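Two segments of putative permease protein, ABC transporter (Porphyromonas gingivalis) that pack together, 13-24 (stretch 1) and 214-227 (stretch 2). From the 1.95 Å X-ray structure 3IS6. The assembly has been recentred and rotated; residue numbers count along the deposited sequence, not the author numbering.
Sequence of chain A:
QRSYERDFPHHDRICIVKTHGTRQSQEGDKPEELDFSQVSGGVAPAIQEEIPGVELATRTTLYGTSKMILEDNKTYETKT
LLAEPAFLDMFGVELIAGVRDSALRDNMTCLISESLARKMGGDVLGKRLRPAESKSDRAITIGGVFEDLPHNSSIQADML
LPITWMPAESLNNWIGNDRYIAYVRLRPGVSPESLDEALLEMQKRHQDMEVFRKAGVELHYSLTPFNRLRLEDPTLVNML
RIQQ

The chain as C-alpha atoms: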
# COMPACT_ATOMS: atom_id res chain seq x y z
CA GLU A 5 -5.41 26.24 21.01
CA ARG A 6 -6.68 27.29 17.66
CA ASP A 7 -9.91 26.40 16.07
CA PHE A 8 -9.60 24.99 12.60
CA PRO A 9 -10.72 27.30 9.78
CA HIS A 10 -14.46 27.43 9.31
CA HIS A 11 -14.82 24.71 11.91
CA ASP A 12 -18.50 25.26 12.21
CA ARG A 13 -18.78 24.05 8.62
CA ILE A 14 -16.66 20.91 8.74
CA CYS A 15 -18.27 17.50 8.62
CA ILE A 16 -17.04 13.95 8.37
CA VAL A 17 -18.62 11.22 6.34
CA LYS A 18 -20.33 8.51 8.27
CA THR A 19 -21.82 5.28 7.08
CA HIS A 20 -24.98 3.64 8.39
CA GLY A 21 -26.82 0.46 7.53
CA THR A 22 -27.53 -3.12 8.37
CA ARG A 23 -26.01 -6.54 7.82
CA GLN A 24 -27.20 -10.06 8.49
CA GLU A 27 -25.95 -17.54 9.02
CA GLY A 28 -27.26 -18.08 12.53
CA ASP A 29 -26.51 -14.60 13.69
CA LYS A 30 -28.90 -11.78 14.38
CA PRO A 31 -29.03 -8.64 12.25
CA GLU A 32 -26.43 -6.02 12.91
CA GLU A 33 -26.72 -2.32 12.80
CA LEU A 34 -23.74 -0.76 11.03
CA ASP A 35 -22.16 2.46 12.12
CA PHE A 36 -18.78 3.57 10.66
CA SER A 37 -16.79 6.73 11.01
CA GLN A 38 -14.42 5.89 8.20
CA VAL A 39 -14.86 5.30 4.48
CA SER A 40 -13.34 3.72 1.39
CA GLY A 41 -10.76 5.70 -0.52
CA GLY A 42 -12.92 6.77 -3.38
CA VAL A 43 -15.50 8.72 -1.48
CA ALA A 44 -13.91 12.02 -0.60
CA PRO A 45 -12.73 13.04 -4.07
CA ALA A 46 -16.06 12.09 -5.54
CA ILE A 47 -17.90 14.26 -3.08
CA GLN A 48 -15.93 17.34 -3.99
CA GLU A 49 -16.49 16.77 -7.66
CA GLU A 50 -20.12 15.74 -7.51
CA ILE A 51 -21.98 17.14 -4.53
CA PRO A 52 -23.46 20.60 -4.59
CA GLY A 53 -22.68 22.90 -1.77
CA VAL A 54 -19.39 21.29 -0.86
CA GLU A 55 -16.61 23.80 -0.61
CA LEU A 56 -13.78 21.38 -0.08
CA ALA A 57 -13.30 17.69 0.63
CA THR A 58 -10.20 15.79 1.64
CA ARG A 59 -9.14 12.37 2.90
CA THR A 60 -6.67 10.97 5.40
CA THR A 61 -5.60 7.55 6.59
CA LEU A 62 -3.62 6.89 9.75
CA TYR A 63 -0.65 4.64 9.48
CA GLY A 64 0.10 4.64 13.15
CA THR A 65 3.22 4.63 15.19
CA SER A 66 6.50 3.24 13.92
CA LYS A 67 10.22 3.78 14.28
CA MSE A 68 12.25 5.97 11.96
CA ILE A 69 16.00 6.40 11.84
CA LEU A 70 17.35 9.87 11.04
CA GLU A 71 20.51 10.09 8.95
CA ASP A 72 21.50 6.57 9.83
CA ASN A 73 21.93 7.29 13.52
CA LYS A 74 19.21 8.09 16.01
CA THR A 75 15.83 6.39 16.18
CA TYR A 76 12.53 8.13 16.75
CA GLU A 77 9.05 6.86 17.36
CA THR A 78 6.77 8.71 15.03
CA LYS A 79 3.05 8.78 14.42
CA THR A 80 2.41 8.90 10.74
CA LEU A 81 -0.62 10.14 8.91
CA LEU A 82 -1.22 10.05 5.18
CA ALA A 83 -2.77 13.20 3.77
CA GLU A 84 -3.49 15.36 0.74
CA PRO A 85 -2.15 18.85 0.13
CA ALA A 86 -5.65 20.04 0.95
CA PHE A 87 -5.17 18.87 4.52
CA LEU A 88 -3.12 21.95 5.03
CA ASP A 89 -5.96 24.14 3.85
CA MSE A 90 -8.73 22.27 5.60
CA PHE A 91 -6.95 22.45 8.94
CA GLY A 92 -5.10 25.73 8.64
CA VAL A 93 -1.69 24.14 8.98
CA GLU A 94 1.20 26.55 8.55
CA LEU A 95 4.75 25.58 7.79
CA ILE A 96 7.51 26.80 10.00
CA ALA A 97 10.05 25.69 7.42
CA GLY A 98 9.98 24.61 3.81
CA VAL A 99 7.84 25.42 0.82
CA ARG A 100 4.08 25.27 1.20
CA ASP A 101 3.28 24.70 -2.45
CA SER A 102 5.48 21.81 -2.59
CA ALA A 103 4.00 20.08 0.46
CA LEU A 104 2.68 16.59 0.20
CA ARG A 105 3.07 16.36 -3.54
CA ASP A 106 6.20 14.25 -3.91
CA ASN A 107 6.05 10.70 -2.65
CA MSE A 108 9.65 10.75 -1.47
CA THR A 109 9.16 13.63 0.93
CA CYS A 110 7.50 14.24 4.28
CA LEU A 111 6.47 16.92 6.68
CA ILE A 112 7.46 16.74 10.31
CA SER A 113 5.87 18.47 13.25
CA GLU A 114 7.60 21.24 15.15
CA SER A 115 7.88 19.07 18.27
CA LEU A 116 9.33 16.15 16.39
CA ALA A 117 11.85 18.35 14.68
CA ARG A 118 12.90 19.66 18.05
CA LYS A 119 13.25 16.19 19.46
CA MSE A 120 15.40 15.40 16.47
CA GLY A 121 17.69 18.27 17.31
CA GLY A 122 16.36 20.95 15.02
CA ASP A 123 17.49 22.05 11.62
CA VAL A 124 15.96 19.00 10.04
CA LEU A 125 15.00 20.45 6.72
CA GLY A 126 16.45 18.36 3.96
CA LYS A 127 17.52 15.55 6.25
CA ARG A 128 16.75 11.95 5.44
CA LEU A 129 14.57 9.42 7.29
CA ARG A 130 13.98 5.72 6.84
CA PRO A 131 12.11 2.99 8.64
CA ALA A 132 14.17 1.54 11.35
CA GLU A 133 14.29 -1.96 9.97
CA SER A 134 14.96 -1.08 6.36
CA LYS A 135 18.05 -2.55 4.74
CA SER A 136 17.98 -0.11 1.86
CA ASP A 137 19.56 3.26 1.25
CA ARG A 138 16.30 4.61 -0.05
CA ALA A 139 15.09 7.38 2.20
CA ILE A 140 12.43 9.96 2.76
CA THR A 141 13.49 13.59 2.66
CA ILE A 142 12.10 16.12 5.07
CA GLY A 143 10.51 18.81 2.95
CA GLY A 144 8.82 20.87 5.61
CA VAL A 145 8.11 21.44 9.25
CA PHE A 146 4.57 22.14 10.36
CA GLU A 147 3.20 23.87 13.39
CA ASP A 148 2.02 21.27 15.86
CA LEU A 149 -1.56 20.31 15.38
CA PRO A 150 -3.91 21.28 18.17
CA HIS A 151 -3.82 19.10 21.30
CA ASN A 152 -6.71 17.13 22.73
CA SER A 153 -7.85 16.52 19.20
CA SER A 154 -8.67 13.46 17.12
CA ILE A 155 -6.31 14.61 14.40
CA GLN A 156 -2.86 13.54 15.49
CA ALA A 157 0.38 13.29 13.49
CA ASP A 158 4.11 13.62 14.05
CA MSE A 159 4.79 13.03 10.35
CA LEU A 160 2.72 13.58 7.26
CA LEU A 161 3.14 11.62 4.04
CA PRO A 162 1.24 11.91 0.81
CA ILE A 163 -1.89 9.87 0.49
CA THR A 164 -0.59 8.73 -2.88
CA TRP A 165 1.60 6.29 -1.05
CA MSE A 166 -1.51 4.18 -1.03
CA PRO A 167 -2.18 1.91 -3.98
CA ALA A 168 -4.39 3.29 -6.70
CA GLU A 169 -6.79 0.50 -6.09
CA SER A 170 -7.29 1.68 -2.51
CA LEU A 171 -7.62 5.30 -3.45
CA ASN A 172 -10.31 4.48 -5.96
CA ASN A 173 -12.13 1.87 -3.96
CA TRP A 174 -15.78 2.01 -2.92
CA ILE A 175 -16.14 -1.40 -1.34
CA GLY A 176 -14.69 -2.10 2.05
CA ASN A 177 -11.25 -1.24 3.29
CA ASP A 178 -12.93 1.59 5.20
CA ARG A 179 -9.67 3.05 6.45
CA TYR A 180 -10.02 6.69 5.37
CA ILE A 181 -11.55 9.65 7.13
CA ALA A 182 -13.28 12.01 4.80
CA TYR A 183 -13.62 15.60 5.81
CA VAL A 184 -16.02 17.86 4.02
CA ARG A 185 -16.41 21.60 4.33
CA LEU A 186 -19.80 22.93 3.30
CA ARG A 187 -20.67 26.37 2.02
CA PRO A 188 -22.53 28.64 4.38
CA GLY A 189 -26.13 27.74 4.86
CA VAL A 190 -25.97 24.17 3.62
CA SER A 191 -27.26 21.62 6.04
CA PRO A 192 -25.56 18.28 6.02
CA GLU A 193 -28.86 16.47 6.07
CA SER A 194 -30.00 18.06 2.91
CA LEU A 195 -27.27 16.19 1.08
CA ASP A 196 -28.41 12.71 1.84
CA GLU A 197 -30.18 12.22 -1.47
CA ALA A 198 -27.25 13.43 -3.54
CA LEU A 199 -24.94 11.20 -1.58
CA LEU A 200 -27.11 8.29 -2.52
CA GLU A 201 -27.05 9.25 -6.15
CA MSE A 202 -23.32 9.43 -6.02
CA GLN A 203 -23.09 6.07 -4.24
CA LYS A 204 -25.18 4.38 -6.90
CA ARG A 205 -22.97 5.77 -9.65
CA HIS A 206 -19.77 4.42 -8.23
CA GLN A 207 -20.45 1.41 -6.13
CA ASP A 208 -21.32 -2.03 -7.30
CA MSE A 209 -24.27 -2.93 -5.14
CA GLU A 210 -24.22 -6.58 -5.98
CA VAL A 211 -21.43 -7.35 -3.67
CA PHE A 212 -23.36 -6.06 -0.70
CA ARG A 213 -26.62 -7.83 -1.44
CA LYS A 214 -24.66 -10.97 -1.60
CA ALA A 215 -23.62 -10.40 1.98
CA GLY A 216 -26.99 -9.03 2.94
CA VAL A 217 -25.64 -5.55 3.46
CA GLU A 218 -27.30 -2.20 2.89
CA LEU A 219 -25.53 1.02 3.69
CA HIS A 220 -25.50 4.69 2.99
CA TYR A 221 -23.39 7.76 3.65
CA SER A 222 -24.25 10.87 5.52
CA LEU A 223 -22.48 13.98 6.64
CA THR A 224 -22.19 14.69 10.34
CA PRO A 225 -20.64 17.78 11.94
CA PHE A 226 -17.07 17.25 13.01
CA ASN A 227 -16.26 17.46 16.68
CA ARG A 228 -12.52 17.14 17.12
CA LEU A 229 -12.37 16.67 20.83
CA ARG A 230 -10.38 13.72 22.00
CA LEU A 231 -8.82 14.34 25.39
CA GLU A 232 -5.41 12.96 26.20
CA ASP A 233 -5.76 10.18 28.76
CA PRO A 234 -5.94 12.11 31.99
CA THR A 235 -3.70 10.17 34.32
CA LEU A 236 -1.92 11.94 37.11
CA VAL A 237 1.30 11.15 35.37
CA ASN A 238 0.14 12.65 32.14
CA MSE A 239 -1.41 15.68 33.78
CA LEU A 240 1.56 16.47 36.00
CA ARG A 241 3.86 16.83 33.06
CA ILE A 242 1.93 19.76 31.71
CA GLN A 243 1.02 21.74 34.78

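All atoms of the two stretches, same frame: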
# COMPACT_ATOMS: atom_id res chain seq x y z
N ARG A 13 -18.34 24.64 9.88
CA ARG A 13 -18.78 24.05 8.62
C ARG A 13 -18.12 22.74 8.20
O ARG A 13 -18.33 22.26 7.13
CB ARG A 13 -18.67 25.07 7.49
CG ARG A 13 -19.55 26.26 7.67
CD ARG A 13 -19.57 27.14 6.47
NE ARG A 13 -18.52 28.13 6.48
CZ ARG A 13 -17.67 28.29 5.48
NH1 ARG A 13 -17.75 27.52 4.44
NH2 ARG A 13 -16.75 29.20 5.54
N ILE A 14 -17.31 22.16 9.06
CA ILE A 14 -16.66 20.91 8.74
C ILE A 14 -17.45 19.72 9.24
O ILE A 14 -17.86 19.69 10.34
CB ILE A 14 -15.26 20.83 9.34
CG1 ILE A 14 -14.44 22.02 8.90
CG2 ILE A 14 -14.62 19.56 8.98
CD1 ILE A 14 -13.16 22.11 9.57
N CYS A 15 -17.62 18.76 8.36
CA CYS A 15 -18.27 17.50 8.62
C CYS A 15 -17.34 16.34 8.29
O CYS A 15 -16.39 16.51 7.61
CB CYS A 15 -19.52 17.37 7.76
SG CYS A 15 -20.78 18.58 8.02
N ILE A 16 -17.66 15.17 8.79
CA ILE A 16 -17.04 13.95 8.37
C ILE A 16 -18.11 13.07 7.77
O ILE A 16 -19.27 13.27 8.02
CB ILE A 16 -16.30 13.17 9.48
CG1 ILE A 16 -17.21 12.77 10.61
CG2 ILE A 16 -15.16 13.95 10.01
CD1 ILE A 16 -16.76 11.54 11.35
N VAL A 17 -17.70 12.10 6.99
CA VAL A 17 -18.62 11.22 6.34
C VAL A 17 -18.75 9.96 7.13
O VAL A 17 -17.82 9.27 7.33
CB VAL A 17 -18.15 10.84 4.96
CG1 VAL A 17 -19.10 10.00 4.33
CG2 VAL A 17 -17.85 12.03 4.13
N LYS A 18 -19.97 9.70 7.54
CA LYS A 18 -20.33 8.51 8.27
C LYS A 18 -21.12 7.56 7.39
O LYS A 18 -21.66 7.94 6.40
CB LYS A 18 -21.13 8.85 9.52
CG LYS A 18 -20.52 9.85 10.43
CD LYS A 18 -20.20 9.26 11.74
CE LYS A 18 -21.25 8.35 12.19
NZ LYS A 18 -20.71 7.28 12.94
N THR A 19 -21.14 6.31 7.79
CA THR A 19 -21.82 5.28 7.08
C THR A 19 -22.74 4.55 8.03
O THR A 19 -22.32 4.18 9.10
CB THR A 19 -20.83 4.27 6.54
OG1 THR A 19 -19.77 4.95 5.88
CG2 THR A 19 -21.49 3.34 5.59
N HIS A 20 -23.98 4.34 7.61
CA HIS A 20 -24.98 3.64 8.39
C HIS A 20 -25.68 2.56 7.57
O HIS A 20 -25.83 2.69 6.39
CB HIS A 20 -26.03 4.62 8.86
CG HIS A 20 -25.50 5.74 9.66
ND1 HIS A 20 -25.11 5.59 10.97
CD2 HIS A 20 -25.32 7.04 9.36
CE1 HIS A 20 -24.69 6.75 11.43
NE2 HIS A 20 -24.81 7.65 10.47
N GLY A 21 -26.14 1.52 8.23
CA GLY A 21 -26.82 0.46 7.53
C GLY A 21 -27.03 -0.76 8.36
O GLY A 21 -27.02 -0.68 9.55
N THR A 22 -27.21 -1.89 7.72
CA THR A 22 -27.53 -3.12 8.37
C THR A 22 -26.92 -4.28 7.63
O THR A 22 -26.71 -4.20 6.46
CB THR A 22 -29.04 -3.36 8.41
OG1 THR A 22 -29.52 -3.47 7.07
CG2 THR A 22 -29.75 -2.24 9.09
N ARG A 23 -26.63 -5.34 8.35
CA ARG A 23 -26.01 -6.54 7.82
C ARG A 23 -26.86 -7.69 8.30
O ARG A 23 -27.80 -7.48 9.04
CB ARG A 23 -24.60 -6.68 8.39
CG ARG A 23 -23.76 -7.84 7.90
CD ARG A 23 -22.26 -7.50 7.89
NE ARG A 23 -21.67 -7.62 9.22
CZ ARG A 23 -20.37 -7.54 9.51
NH1 ARG A 23 -19.49 -7.34 8.56
NH2 ARG A 23 -19.96 -7.68 10.76
N GLN A 24 -26.54 -8.91 7.90
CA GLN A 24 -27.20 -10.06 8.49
C GLN A 24 -26.36 -11.30 8.59
O GLN A 24 -26.11 -11.75 9.69
CB GLN A 24 -28.49 -10.35 7.82
CG GLN A 24 -29.19 -9.10 7.39
CD GLN A 24 -30.36 -9.41 6.56
OE1 GLN A 24 -30.61 -8.80 5.52
NE2 GLN A 24 -31.11 -10.38 6.99
N LYS A 214 -25.09 -9.63 -1.78
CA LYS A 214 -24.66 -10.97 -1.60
C LYS A 214 -24.40 -11.22 -0.15
O LYS A 214 -24.65 -12.30 0.34
CB LYS A 214 -23.42 -11.26 -2.41
N ALA A 215 -23.90 -10.22 0.57
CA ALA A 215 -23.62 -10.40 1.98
C ALA A 215 -24.76 -9.93 2.85
O ALA A 215 -24.64 -9.90 4.04
CB ALA A 215 -22.39 -9.71 2.36
N GLY A 216 -25.87 -9.61 2.24
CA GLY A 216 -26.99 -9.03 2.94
C GLY A 216 -26.74 -7.69 3.59
O GLY A 216 -27.23 -7.43 4.65
N VAL A 217 -26.00 -6.84 2.91
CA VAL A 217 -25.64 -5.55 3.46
C VAL A 217 -26.27 -4.41 2.69
O VAL A 217 -26.24 -4.39 1.50
CB VAL A 217 -24.16 -5.36 3.42
CG1 VAL A 217 -23.80 -3.97 3.69
CG2 VAL A 217 -23.49 -6.27 4.34
N GLU A 218 -26.88 -3.49 3.41
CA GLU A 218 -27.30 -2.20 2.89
C GLU A 218 -26.62 -1.10 3.69
O GLU A 218 -26.59 -1.14 4.88
CB GLU A 218 -28.80 -2.01 3.00
N LEU A 219 -26.06 -0.12 3.01
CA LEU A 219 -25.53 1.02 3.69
C LEU A 219 -25.61 2.29 2.91
O LEU A 219 -25.80 2.27 1.74
CB LEU A 219 -24.12 0.77 4.15
CG LEU A 219 -23.08 0.43 3.13
CD1 LEU A 219 -22.61 1.65 2.43
CD2 LEU A 219 -21.95 -0.23 3.81
N HIS A 220 -25.49 3.40 3.60
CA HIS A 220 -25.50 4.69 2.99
C HIS A 220 -24.64 5.66 3.77
O HIS A 220 -24.36 5.44 4.91
CB HIS A 220 -26.91 5.21 2.88
CG HIS A 220 -27.56 5.45 4.20
ND1 HIS A 220 -28.21 4.46 4.89
CD2 HIS A 220 -27.65 6.56 4.95
CE1 HIS A 220 -28.68 4.96 6.01
NE2 HIS A 220 -28.36 6.23 6.07
N TYR A 221 -24.25 6.73 3.13
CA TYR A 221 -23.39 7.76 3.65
C TYR A 221 -24.17 8.96 4.11
O TYR A 221 -25.14 9.33 3.52
CB TYR A 221 -22.42 8.23 2.57
CG TYR A 221 -21.55 7.14 2.04
CD1 TYR A 221 -20.57 6.57 2.81
CD2 TYR A 221 -21.73 6.66 0.79
CE1 TYR A 221 -19.81 5.56 2.35
CE2 TYR A 221 -20.97 5.66 0.31
CZ TYR A 221 -20.01 5.11 1.10
OH TYR A 221 -19.25 4.10 0.60
N SER A 222 -23.73 9.59 5.17
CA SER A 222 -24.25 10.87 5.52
C SER A 222 -23.25 11.73 6.21
O SER A 222 -22.44 11.24 6.92
CB SER A 222 -25.49 10.72 6.37
OG SER A 222 -25.18 10.16 7.60
N LEU A 223 -23.33 13.03 6.00
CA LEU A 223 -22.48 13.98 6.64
C LEU A 223 -22.92 14.29 8.05
O LEU A 223 -24.08 14.50 8.29
CB LEU A 223 -22.45 15.25 5.85
CG LEU A 223 -22.10 15.12 4.39
CD1 LEU A 223 -22.11 16.41 3.80
CD2 LEU A 223 -20.78 14.52 4.19
N THR A 224 -21.97 14.33 8.96
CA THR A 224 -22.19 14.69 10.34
C THR A 224 -21.17 15.74 10.77
O THR A 224 -20.06 15.64 10.41
CB THR A 224 -22.09 13.47 11.24
OG1 THR A 224 -22.94 13.63 12.35
CG2 THR A 224 -20.73 13.31 11.78
N PRO A 225 -21.55 16.71 11.56
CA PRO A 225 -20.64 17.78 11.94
C PRO A 225 -19.44 17.24 12.68
O PRO A 225 -19.58 16.31 13.40
CB PRO A 225 -21.49 18.60 12.90
CG PRO A 225 -22.80 18.34 12.52
CD PRO A 225 -22.85 16.92 12.17
N PHE A 226 -18.28 17.81 12.46
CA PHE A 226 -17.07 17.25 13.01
C PHE A 226 -16.77 17.87 14.34
O PHE A 226 -16.56 19.02 14.41
CB PHE A 226 -15.92 17.47 12.04
CG PHE A 226 -14.58 17.08 12.56
CD1 PHE A 226 -14.34 15.83 13.03
CD2 PHE A 226 -13.55 17.98 12.56
CE1 PHE A 226 -13.10 15.50 13.51
CE2 PHE A 226 -12.34 17.65 13.02
CZ PHE A 226 -12.10 16.42 13.49
N ASN A 227 -16.73 17.05 15.37
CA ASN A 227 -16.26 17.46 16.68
C ASN A 227 -14.92 16.79 16.96
O ASN A 227 -14.84 15.64 17.13
CB ASN A 227 -17.27 17.06 17.74
CG ASN A 227 -16.88 17.49 19.13
OD1 ASN A 227 -15.74 17.75 19.40
ND2 ASN A 227 -17.84 17.57 20.00

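Two strands far apart in sequence can be tied together by hydrogen bonds that all run between backbone atoms, and this antiparallel pair is a clear example. Alternate residues meet as hydrogen-bonded pairs: Ile16 with Thr224, Lys18 with Ser222, His20 with His220 and Thr22 with Glu218. Each pair exchanges two bonds. Those of the His20 and His220 pair are equal in length, His20 N to His220 O and His220 N to His20 O both measuring 2.9 Å. At one end the ladder gains a further rung, from Phe226 N to Ile14 O (2.9 Å).

Between these rungs the chains draw closer, and alpha carbons approach carbonyl oxygens, as in Thr19 CA to His220 O at 3.3 Å. The most telling case is Gly21, whose CA lies 3.1 Å from Glu218 O. A beta carbon built ideally here would fall 1.9 Å from that oxygen, so the close approach depends on the absence of a side chain.

Side chains then sort by strand alternation. Val17, Thr19, Leu219, Tyr221 and Leu223 share one face, where Val17 CG2 meets Leu223 CD2 at 3.8 Å. The other face is more mixed: His20 directs its ring edge at Ser222, with CD2 3.6 Å from OG, while Ile16 CG2 packs 3.7 Å from Phe226 CD1.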